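Local coordinates for kinesin-like protein (Caenorhabditis elegans, PDB 5X3E), which probably couples ATP hydrolysis to movement along microtubules, as a kinesin-6 family motor captured here without nucleotide, at residues G111-L116 and K396-G401; C160-S165 and K302-P307; A166-E171 and R247-Q252. All coordinates share one frame; numbering follows the deposited sequence.

Overall arrangement
Followed from the N terminus, the chain opens three loops in turn and closes them in reverse order. Residues 111-116, where the central sheet strand 114-119 begins, wait until 396-401 to find their partner, so contact 1 encloses the other two. Within it, contact 2 joins 160-165, which holds the first arm (162-165) of a small hairpin, to the long sheet strand ending at 302-307. Innermost is contact 3, where 166-171, the turn and second arm of that hairpin, meets 247-252. The loops nest and none crosses. Contacts 2 and 3 share the hairpin, whereas contacts 1 and 3 meet through Asn397 and Gln252 and approach the same sulfate ion.

Contact 1: residues G111-L116 and K396-G401; sequences GQNSLL and KNYLEG. With SO4 (sulfate ion), chain M.
Tyr398 reaches from its short helix across Asn113, Ser114 and Leu115, and almost the whole contact can be read along its side chain. CB of Tyr398 starts beside a methyl, Leu115 CD2, at 3.8 Å. The same methyl lies against CG at the root of the ring. Farther out, Leu115 CB sits over one ring face, 3.7 Å from the centroid and 14° off the normal, a CH-pi contact. Leu115 has CG anti to the backbone N (chi1 173°), and with chi2 at 57° CD2 lies against the root of the tyrosine ring. The strand under the ring is 114-119, a parallel strand of the central sheet that leads into the probable P-loop of this motor domain, while Tyr398 belongs to helix 396-399, which ends in a Schellman motif with Gly401 at C-prime. Tyr398 CE2 then meets the peptide carbon Ser114 C at 3.5 Å, with Ser114 N close to the ring plane at its edge. At the tip, Tyr398 OH comes within 3.4 Å of Asn113 CB and 3.2 Å of Ser114 O. Gln328 on the neighbouring strand serves both Tyr398 and Asn113: its OE1 shares a weak hydrogen bond with Tyr398 OH, and its backbone N binds Asn113 OD1. On the helix, Asn397 grips the backbone of Gln252 and Met254.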
loop_
_atom_site.group_PDB
_atom_site.type_symbol
_atom_site.label_atom_id
_atom_site.label_comp_id
_atom_site.label_asym_id
_atom_site.label_seq_id
_atom_site.Cartn_x
_atom_site.Cartn_y
_atom_site.Cartn_z
ATOM N N GLY A 111 -10.914 0.602 12.317
ATOM C CA GLY A 111 -10.390 -0.713 12.624
ATOM C C GLY A 111 -10.502 -1.719 11.504
ATOM O O GLY A 111 -10.470 -2.927 11.762
ATOM N N GLN A 112 -10.629 -1.261 10.264
ATOM C CA GLN A 112 -10.735 -2.128 9.101
ATOM C C GLN A 112 -9.526 -1.929 8.195
ATOM O O GLN A 112 -8.801 -0.938 8.301
ATOM C CB GLN A 112 -12.028 -1.856 8.328
ATOM C CG GLN A 112 -13.284 -2.212 9.102
ATOM C CD GLN A 112 -14.546 -1.916 8.320
ATOM O OE1 GLN A 112 -14.490 -1.578 7.137
ATOM N NE2 GLN A 112 -15.695 -2.040 8.977
ATOM N N ASN A 113 -9.295 -2.905 7.323
ATOM C CA ASN A 113 -8.093 -2.954 6.504
ATOM C C ASN A 113 -8.352 -2.437 5.095
ATOM O O ASN A 113 -9.473 -2.481 4.580
ATOM C CB ASN A 113 -7.535 -4.373 6.436
ATOM C CG ASN A 113 -7.069 -4.869 7.780
ATOM O OD1 ASN A 113 -6.760 -4.075 8.669
ATOM N ND2 ASN A 113 -6.993 -6.184 7.934
ATOM N N SER A 114 -7.280 -1.954 4.469
ATOM C CA SER A 114 -7.359 -1.347 3.151
ATOM C C SER A 114 -6.110 -1.705 2.360
ATOM O O SER A 114 -5.025 -1.859 2.927
ATOM C CB SER A 114 -7.492 0.182 3.252
ATOM O OG SER A 114 -8.469 0.543 4.215
ATOM N N LEU A 115 -6.272 -1.813 1.042
ATOM C CA LEU A 115 -5.183 -2.169 0.141
ATOM C C LEU A 115 -5.254 -1.301 -1.107
ATOM O O LEU A 115 -6.324 -1.160 -1.706
ATOM C CB LEU A 115 -5.251 -3.655 -0.238
ATOM C CG LEU A 115 -4.288 -4.180 -1.303
ATOM C CD1 LEU A 115 -2.845 -3.915 -0.917
ATOM C CD2 LEU A 115 -4.512 -5.668 -1.498
ATOM N N LEU A 116 -4.120 -0.723 -1.499
ATOM C CA LEU A 116 -4.064 0.161 -2.659
ATOM C C LEU A 116 -2.872 -0.209 -3.530
ATOM O O LEU A 116 -1.735 -0.242 -3.046
ATOM C CB LEU A 116 -3.982 1.626 -2.226
ATOM C CG LEU A 116 -4.270 2.735 -3.246
ATOM C CD1 LEU A 116 -4.626 3.951 -2.462
ATOM C CD2 LEU A 116 -3.086 3.046 -4.156
ATOM N N LYS A 396 -3.833 -12.511 0.454
ATOM C CA LYS A 396 -4.906 -13.498 0.431
ATOM C C LYS A 396 -6.168 -12.970 1.105
ATOM O O LYS A 396 -7.272 -13.111 0.565
ATOM C CB LYS A 396 -4.428 -14.791 1.095
ATOM C CG LYS A 396 -5.547 -15.710 1.547
ATOM C CD LYS A 396 -5.017 -16.839 2.412
ATOM C CE LYS A 396 -5.970 -17.168 3.551
ATOM N NZ LYS A 396 -5.358 -18.082 4.554
ATOM N N ASN A 397 -6.025 -12.359 2.283
ATOM C CA ASN A 397 -7.189 -11.887 3.028
ATOM C C ASN A 397 -8.009 -10.900 2.206
ATOM O O ASN A 397 -9.234 -11.026 2.107
ATOM C CB ASN A 397 -6.741 -11.257 4.347
ATOM C CG ASN A 397 -5.925 -12.213 5.198
ATOM O OD1 ASN A 397 -4.778 -11.932 5.545
ATOM N ND2 ASN A 397 -6.513 -13.354 5.530
ATOM N N TYR A 398 -7.343 -9.905 1.609
ATOM C CA TYR A 398 -8.038 -8.929 0.776
ATOM C C TYR A 398 -8.707 -9.596 -0.423
ATOM O O TYR A 398 -9.871 -9.320 -0.736
ATOM C CB TYR A 398 -7.055 -7.851 0.306
ATOM C CG TYR A 398 -6.460 -6.998 1.403
ATOM C CD1 TYR A 398 -5.197 -7.273 1.913
ATOM C CD2 TYR A 398 -7.154 -5.912 1.927
ATOM C CE1 TYR A 398 -4.642 -6.494 2.915
ATOM C CE2 TYR A 398 -6.605 -5.122 2.929
ATOM C CZ TYR A 398 -5.349 -5.417 3.417
ATOM O OH TYR A 398 -4.799 -4.640 4.411
ATOM N N LEU A 399 -7.979 -10.467 -1.121
ATOM C CA LEU A 399 -8.518 -11.092 -2.322
ATOM C C LEU A 399 -9.624 -12.096 -2.020
ATOM O O LEU A 399 -10.389 -12.444 -2.927
ATOM C CB LEU A 399 -7.392 -11.762 -3.099
ATOM C CG LEU A 399 -6.403 -10.730 -3.627
ATOM C CD1 LEU A 399 -5.087 -11.371 -3.971
ATOM C CD2 LEU A 399 -6.998 -10.054 -4.845
ATOM N N GLU A 400 -9.714 -12.584 -0.782
ATOM C CA GLU A 400 -10.856 -13.369 -0.342
ATOM C C GLU A 400 -11.950 -12.492 0.248
ATOM O O GLU A 400 -12.855 -13.000 0.921
ATOM C CB GLU A 400 -10.417 -14.439 0.655
ATOM C CG GLU A 400 -9.710 -15.623 0.002
ATOM C CD GLU A 400 -9.333 -16.696 0.998
ATOM O OE1 GLU A 400 -9.428 -16.433 2.215
ATOM O OE2 GLU A 400 -8.954 -17.805 0.567
ATOM N N GLY A 401 -11.873 -11.188 0.006
ATOM C CA GLY A 401 -12.949 -10.273 0.304
ATOM C C GLY A 401 -12.910 -9.627 1.664
ATOM O O GLY A 401 -13.943 -9.125 2.118
HETATM S S SO4 M . -1.154 -20.255 4.038
HETATM O O1 SO4 M . -0.103 -19.545 4.765
HETATM O O2 SO4 M . -2.226 -19.338 3.657
HETATM O O3 SO4 M . -0.571 -20.869 2.848
HETATM O O4 SO4 M . -1.716 -21.303 4.883
#

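Contact 2: residues C160-S165 and K302-P307; sequences CIFYPS and KLVMAP. With SO4 (sulfate ion), chain C.
Phe162 and the two residues Val304 and Ala306 form the tight part of this contact, a buried apolar patch without a hydrogen bond across it. Val304 and Ala306 stand two apart, with Met305 pointing away between them, so both side chains leave the same face of the strand, toward the hairpin, and they take different parts of one ring. Val304 CG1 lies over a face, 4.1 Å from the Phe162 centroid and 29° off the normal, in a CH-pi contact that leans toward Phe162 CD1, 3.6 Å from the methyl. That placement follows from the valine torsion, with CG1 anti to the backbone N (chi1 176°). Ala306 CB comes instead to the ring edge, near its plane, 3.5 Å from Phe162 CZ. A serine in place of Phe162 would probably leave Val304 CG1 and Ala306 CB without their apolar partner and open a gap between hairpin and sheet.

Beyond the ring the segments part. Tyr163 points away to a partly exposed position, where Arg173 makes a cation-pi contact with it, and Pro164 and Ser165 do not meet strand 302-307. Lys302, itself buried, does not touch the hairpin segment; its extended chain carries NZ to a salt bridge with Asp261 and, at 2.7 Å, to O1 of a sulfate probably from the crystallisation liquor.

Strands 162-165 and 302-307 run at 115° to each other, their axes 9.2 Å apart, so neither extends the other's sheet. Phe170, from the second arm, joins Phe162 against Val304, and the arrangement is that of a small antiparallel hairpin packed through Phe162 and Phe170 against the C-terminal end of strand 296-307 in the central sheet of the kinesin motor domain.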
loop_
_atom_site.group_PDB
_atom_site.type_symbol
_atom_site.label_atom_id
_atom_site.label_comp_id
_atom_site.label_asym_id
_atom_site.label_seq_id
_atom_site.Cartn_x
_atom_site.Cartn_y
_atom_site.Cartn_z
ATOM N N CYS A 160 7.571 2.379 22.649
ATOM C CA CYS A 160 7.960 1.239 23.468
ATOM C C CYS A 160 6.929 0.873 24.525
ATOM O O CYS A 160 7.225 0.058 25.409
ATOM C CB CYS A 160 9.330 1.460 24.120
ATOM S SG CYS A 160 10.581 2.057 22.951
ATOM N N ILE A 161 5.731 1.452 24.468
ATOM C CA ILE A 161 4.623 0.932 25.261
ATOM C C ILE A 161 4.029 -0.293 24.574
ATOM O O ILE A 161 4.095 -1.415 25.091
ATOM C CB ILE A 161 3.567 2.027 25.504
ATOM C CG1 ILE A 161 4.175 3.184 26.300
ATOM C CG2 ILE A 161 2.382 1.467 26.271
ATOM C CD1 ILE A 161 3.381 4.474 26.216
ATOM N N PHE A 162 3.465 -0.096 23.385
ATOM C CA PHE A 162 3.255 -1.212 22.477
ATOM C C PHE A 162 4.597 -1.630 21.893
ATOM O O PHE A 162 5.506 -0.810 21.741
ATOM C CB PHE A 162 2.320 -0.827 21.332
ATOM C CG PHE A 162 0.928 -0.455 21.756
ATOM C CD1 PHE A 162 -0.026 -1.434 21.978
ATOM C CD2 PHE A 162 0.559 0.876 21.882
ATOM C CE1 PHE A 162 -1.315 -1.093 22.343
ATOM C CE2 PHE A 162 -0.724 1.221 22.245
ATOM C CZ PHE A 162 -1.661 0.236 22.477
ATOM N N TYR A 163 4.729 -2.918 21.571
ATOM C CA TYR A 163 5.935 -3.385 20.898
ATOM C C TYR A 163 5.653 -4.711 20.208
ATOM O O TYR A 163 4.883 -5.529 20.724
ATOM C CB TYR A 163 7.113 -3.512 21.881
ATOM C CG TYR A 163 6.940 -4.544 22.979
ATOM C CD1 TYR A 163 6.244 -4.243 24.147
ATOM C CD2 TYR A 163 7.510 -5.805 22.865
ATOM C CE1 TYR A 163 6.101 -5.179 25.155
ATOM C CE2 TYR A 163 7.375 -6.746 23.871
ATOM C CZ TYR A 163 6.673 -6.426 25.011
ATOM O OH TYR A 163 6.530 -7.364 26.005
ATOM N N PRO A 164 6.272 -4.956 19.053
ATOM C CA PRO A 164 6.007 -6.194 18.306
ATOM C C PRO A 164 6.496 -7.426 19.048
ATOM O O PRO A 164 7.560 -7.417 19.674
ATOM C CB PRO A 164 6.793 -5.999 17.003
ATOM C CG PRO A 164 7.169 -4.553 16.966
ATOM C CD PRO A 164 7.259 -4.100 18.379
ATOM N N SER A 165 5.717 -8.498 18.965
ATOM C CA SER A 165 6.063 -9.756 19.609
ATOM C C SER A 165 5.867 -10.893 18.612
ATOM O O SER A 165 5.413 -10.688 17.482
ATOM C CB SER A 165 5.237 -9.981 20.876
ATOM O OG SER A 165 3.855 -10.029 20.574
ATOM N N LYS A 302 0.339 0.365 9.979
ATOM C CA LYS A 302 -0.438 -0.348 10.983
ATOM C C LYS A 302 -0.833 0.595 12.107
ATOM O O LYS A 302 0.023 1.260 12.702
ATOM C CB LYS A 302 0.346 -1.530 11.552
ATOM C CG LYS A 302 0.761 -2.546 10.515
ATOM C CD LYS A 302 1.546 -3.672 11.157
ATOM C CE LYS A 302 1.946 -4.705 10.117
ATOM N NZ LYS A 302 2.660 -5.857 10.724
ATOM N N LEU A 303 -2.122 0.627 12.410
ATOM C CA LEU A 303 -2.643 1.386 13.537
ATOM C C LEU A 303 -2.907 0.395 14.665
ATOM O O LEU A 303 -3.919 -0.310 14.665
ATOM C CB LEU A 303 -3.903 2.150 13.141
ATOM C CG LEU A 303 -4.519 3.025 14.229
ATOM C CD1 LEU A 303 -3.520 4.074 14.660
ATOM C CD2 LEU A 303 -5.806 3.669 13.736
ATOM N N VAL A 304 -1.980 0.329 15.614
ATOM C CA VAL A 304 -2.081 -0.581 16.751
ATOM C C VAL A 304 -2.858 0.128 17.857
ATOM O O VAL A 304 -2.386 1.118 18.421
ATOM C CB VAL A 304 -0.695 -1.009 17.241
ATOM C CG1 VAL A 304 -0.816 -1.888 18.487
ATOM C CG2 VAL A 304 0.076 -1.695 16.114
ATOM N N MET A 305 -4.033 -0.399 18.193
ATOM C CA MET A 305 -4.932 0.230 19.150
ATOM C C MET A 305 -5.181 -0.679 20.347
ATOM O O MET A 305 -5.089 -1.905 20.245
ATOM C CB MET A 305 -6.271 0.597 18.487
ATOM C CG MET A 305 -6.181 1.788 17.543
ATOM S SD MET A 305 -7.504 1.873 16.320
ATOM C CE MET A 305 -8.926 1.798 17.381
ATOM N N ALA A 306 -5.480 -0.066 21.490
ATOM C CA ALA A 306 -5.868 -0.795 22.692
ATOM C C ALA A 306 -6.759 0.106 23.534
ATOM O O ALA A 306 -6.617 1.334 23.485
ATOM C CB ALA A 306 -4.654 -1.251 23.515
ATOM N N PRO A 307 -7.683 -0.468 24.304
ATOM C CA PRO A 307 -8.586 0.348 25.126
ATOM C C PRO A 307 -7.824 1.254 26.083
ATOM O O PRO A 307 -6.898 0.820 26.771
ATOM C CB PRO A 307 -9.411 -0.698 25.884
ATOM C CG PRO A 307 -9.382 -1.897 25.012
ATOM C CD PRO A 307 -8.047 -1.894 24.327
HETATM S S SO4 C . 4.188 -7.562 7.686
HETATM O O1 SO4 C . 3.195 -7.611 8.760
HETATM O O2 SO4 C . 3.797 -6.562 6.695
HETATM O O3 SO4 C . 4.265 -8.862 7.033
HETATM O O4 SO4 C . 5.496 -7.230 8.233
#

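Contact 3: residues A166-E171 and R247-Q252; sequences ALNTFE and RHDRQQ. With SO4 (sulfate ion), chain G; SO4 (sulfate ion), chain M.
A single side-chain hydrogen bond between Asn168 and Asp249, flanked by an exposed touch of Leu167 on Arg250, joins two turns at the periphery of the motor domain. One turn links the arms 162-165 and 169-172 of the small hairpin; the other follows strand 243-248. Asn168 ND2 donates to Asp249 OD2 over 2.8 Å with an N-H...O angle of 159°. The carboxylate oxygen is met on its anti side, somewhat out of the carboxylate plane, while the bond stays close to the plane of the amide. The two flat groups are nearly coplanar.

Asp249 CG stands between its own backbone N and carbonyl carbon (chi1 58°), an arrangement that lets one carboxylate serve two parts of the chain. OD2 faces the hairpin, and OD1 takes a hydrogen bond from Gln253 N. The buried charge is thus met by N-H groups, which would be expected to stabilise it. Asp249 also begins a type I beta turn, closed by Gln252 N to Asp249 O at 2.9 Å, through which the chain passes to the antiparallel strand 254-256. The hairpin of strands 243-248 and 254-256 corresponds by position to the lobe that in other kinesins faces the microtubule, so an interface role here is plausible but inferred.

The outer part is looser. Leu167 CD1 approaches the Arg250 guanidinium obliquely, at NH1, and both residues also touch a crystal neighbour. On the far side, His248 turns away from the 162-172 hairpin, and its ND1 donates an almost straight bond (171°) at 2.9 Å to O1 of a sulfate probably from the crystallisation liquor. Arg387 binds the same ion, and Lys396 reaches it weakly. Asn168 is further packed by Tyr255 and Lys302.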
loop_
_atom_site.group_PDB
_atom_site.type_symbol
_atom_site.label_atom_id
_atom_site.label_comp_id
_atom_site.label_asym_id
_atom_site.label_seq_id
_atom_site.Cartn_x
_atom_site.Cartn_y
_atom_site.Cartn_z
ATOM N N ALA A 166 6.195 -12.105 19.055
ATOM C CA ALA A 166 6.277 -13.254 18.162
ATOM C C ALA A 166 4.966 -13.490 17.420
ATOM O O ALA A 166 3.878 -13.177 17.912
ATOM C CB ALA A 166 6.653 -14.508 18.949
ATOM N N LEU A 167 5.091 -14.047 16.215
ATOM C CA LEU A 167 3.950 -14.465 15.399
ATOM C C LEU A 167 2.972 -13.315 15.173
ATOM O O LEU A 167 1.763 -13.439 15.386
ATOM C CB LEU A 167 3.249 -15.675 16.023
ATOM C CG LEU A 167 4.075 -16.962 16.030
ATOM C CD1 LEU A 167 3.391 -18.054 16.827
ATOM C CD2 LEU A 167 4.321 -17.423 14.602
ATOM N N ASN A 168 3.520 -12.177 14.741
ATOM C CA ASN A 168 2.727 -11.062 14.223
ATOM C C ASN A 168 1.747 -10.522 15.270
ATOM O O ASN A 168 0.564 -10.308 14.993
ATOM C CB ASN A 168 1.992 -11.491 12.949
ATOM C CG ASN A 168 1.400 -10.322 12.185
ATOM O OD1 ASN A 168 2.044 -9.282 12.008
ATOM N ND2 ASN A 168 0.159 -10.482 11.738
ATOM N N THR A 169 2.246 -10.301 16.489
ATOM C CA THR A 169 1.435 -9.786 17.591
ATOM C C THR A 169 2.100 -8.547 18.193
ATOM O O THR A 169 3.204 -8.152 17.801
ATOM C CB THR A 169 1.203 -10.858 18.668
ATOM O OG1 THR A 169 2.462 -11.315 19.179
ATOM C CG2 THR A 169 0.414 -12.043 18.122
ATOM N N PHE A 170 1.404 -7.914 19.145
ATOM C CA PHE A 170 1.930 -6.775 19.893
ATOM C C PHE A 170 1.689 -6.975 21.383
ATOM O O PHE A 170 0.650 -7.508 21.781
ATOM C CB PHE A 170 1.298 -5.447 19.425
ATOM C CG PHE A 170 1.729 -5.032 18.048
ATOM C CD1 PHE A 170 2.846 -4.229 17.868
ATOM C CD2 PHE A 170 1.049 -5.483 16.933
ATOM C CE1 PHE A 170 3.268 -3.870 16.594
ATOM C CE2 PHE A 170 1.463 -5.129 15.657
ATOM C CZ PHE A 170 2.573 -4.323 15.484
ATOM N N GLU A 171 2.645 -6.548 22.201
ATOM C CA GLU A 171 2.527 -6.614 23.648
ATOM C C GLU A 171 2.575 -5.204 24.225
ATOM O O GLU A 171 2.737 -4.221 23.498
ATOM C CB GLU A 171 3.631 -7.483 24.256
ATOM C CG GLU A 171 3.652 -8.919 23.779
ATOM C CD GLU A 171 2.410 -9.688 24.170
ATOM O OE1 GLU A 171 1.776 -9.318 25.181
ATOM O OE2 GLU A 171 2.067 -10.660 23.463
ATOM N N ARG A 247 3.649 -15.941 5.422
ATOM C CA ARG A 247 2.883 -16.934 6.164
ATOM C C ARG A 247 1.734 -16.251 6.895
ATOM O O ARG A 247 1.626 -15.021 6.911
ATOM C CB ARG A 247 3.781 -17.687 7.143
ATOM C CG ARG A 247 4.445 -16.800 8.179
ATOM C CD ARG A 247 5.474 -17.591 8.962
ATOM N NE ARG A 247 4.913 -18.792 9.575
ATOM C CZ ARG A 247 5.648 -19.730 10.162
ATOM N NH1 ARG A 247 6.964 -19.597 10.204
ATOM N NH2 ARG A 247 5.076 -20.796 10.702
ATOM N N HIS A 248 0.861 -17.059 7.497
ATOM C CA HIS A 248 -0.266 -16.542 8.264
ATOM C C HIS A 248 -0.024 -16.681 9.760
ATOM O O HIS A 248 0.833 -17.452 10.201
ATOM C CB HIS A 248 -1.576 -17.253 7.907
ATOM C CG HIS A 248 -1.603 -18.700 8.284
ATOM N ND1 HIS A 248 -1.137 -19.693 7.454
ATOM C CD2 HIS A 248 -2.057 -19.323 9.399
ATOM C CE1 HIS A 248 -1.292 -20.865 8.041
ATOM N NE2 HIS A 248 -1.848 -20.670 9.222
ATOM N N ASP A 249 -0.804 -15.925 10.542
ATOM C CA ASP A 249 -0.797 -16.019 11.994
ATOM C C ASP A 249 -2.024 -16.797 12.467
ATOM O O ASP A 249 -2.770 -17.373 11.669
ATOM C CB ASP A 249 -0.719 -14.626 12.636
ATOM C CG ASP A 249 -1.872 -13.704 12.233
ATOM O OD1 ASP A 249 -2.962 -14.189 11.856
ATOM O OD2 ASP A 249 -1.683 -12.469 12.318
ATOM N N ARG A 250 -2.238 -16.831 13.786
ATOM C CA ARG A 250 -3.360 -17.586 14.330
ATOM C C ARG A 250 -4.705 -17.003 13.931
ATOM O O ARG A 250 -5.697 -17.743 13.894
ATOM C CB ARG A 250 -3.249 -17.687 15.851
ATOM C CG ARG A 250 -2.089 -18.563 16.255
ATOM C CD ARG A 250 -2.208 -19.145 17.651
ATOM N NE ARG A 250 -1.247 -20.235 17.818
ATOM C CZ ARG A 250 0.042 -20.066 18.094
ATOM N NH1 ARG A 250 0.540 -18.849 18.246
ATOM N NH2 ARG A 250 0.838 -21.116 18.219
ATOM N N GLN A 251 -4.756 -15.712 13.612
ATOM C CA GLN A 251 -5.956 -15.064 13.097
ATOM C C GLN A 251 -6.144 -15.301 11.602
ATOM O O GLN A 251 -7.069 -14.739 11.013
ATOM C CB GLN A 251 -5.887 -13.557 13.371
ATOM C CG GLN A 251 -5.579 -13.148 14.814
ATOM C CD GLN A 251 -6.793 -13.197 15.729
ATOM O OE1 GLN A 251 -7.318 -14.270 16.026
ATOM N NE2 GLN A 251 -7.251 -12.025 16.173
ATOM N N GLN A 252 -5.299 -16.143 11.005
ATOM C CA GLN A 252 -5.272 -16.436 9.574
ATOM C C GLN A 252 -4.868 -15.230 8.732
ATOM O O GLN A 252 -5.065 -15.230 7.514
ATOM C CB GLN A 252 -6.613 -16.999 9.089
ATOM C CG GLN A 252 -6.941 -18.344 9.707
ATOM C CD GLN A 252 -5.881 -19.391 9.417
ATOM O OE1 GLN A 252 -5.330 -19.445 8.316
ATOM N NE2 GLN A 252 -5.585 -20.224 10.408
HETATM S S SO4 G . -2.238 -8.672 18.626
HETATM O O1 SO4 G . -3.319 -8.133 19.447
HETATM O O2 SO4 G . -2.649 -8.661 17.228
HETATM O O3 SO4 G . -1.023 -7.886 18.803
HETATM O O4 SO4 G . -1.981 -10.047 19.044
HETATM S S SO4 M . -1.154 -20.255 4.038
HETATM O O1 SO4 M . -0.103 -19.545 4.765
HETATM O O2 SO4 M . -2.226 -19.338 3.657
HETATM O O3 SO4 M . -0.571 -20.869 2.848
HETATM O O4 SO4 M . -1.716 -21.303 4.883
#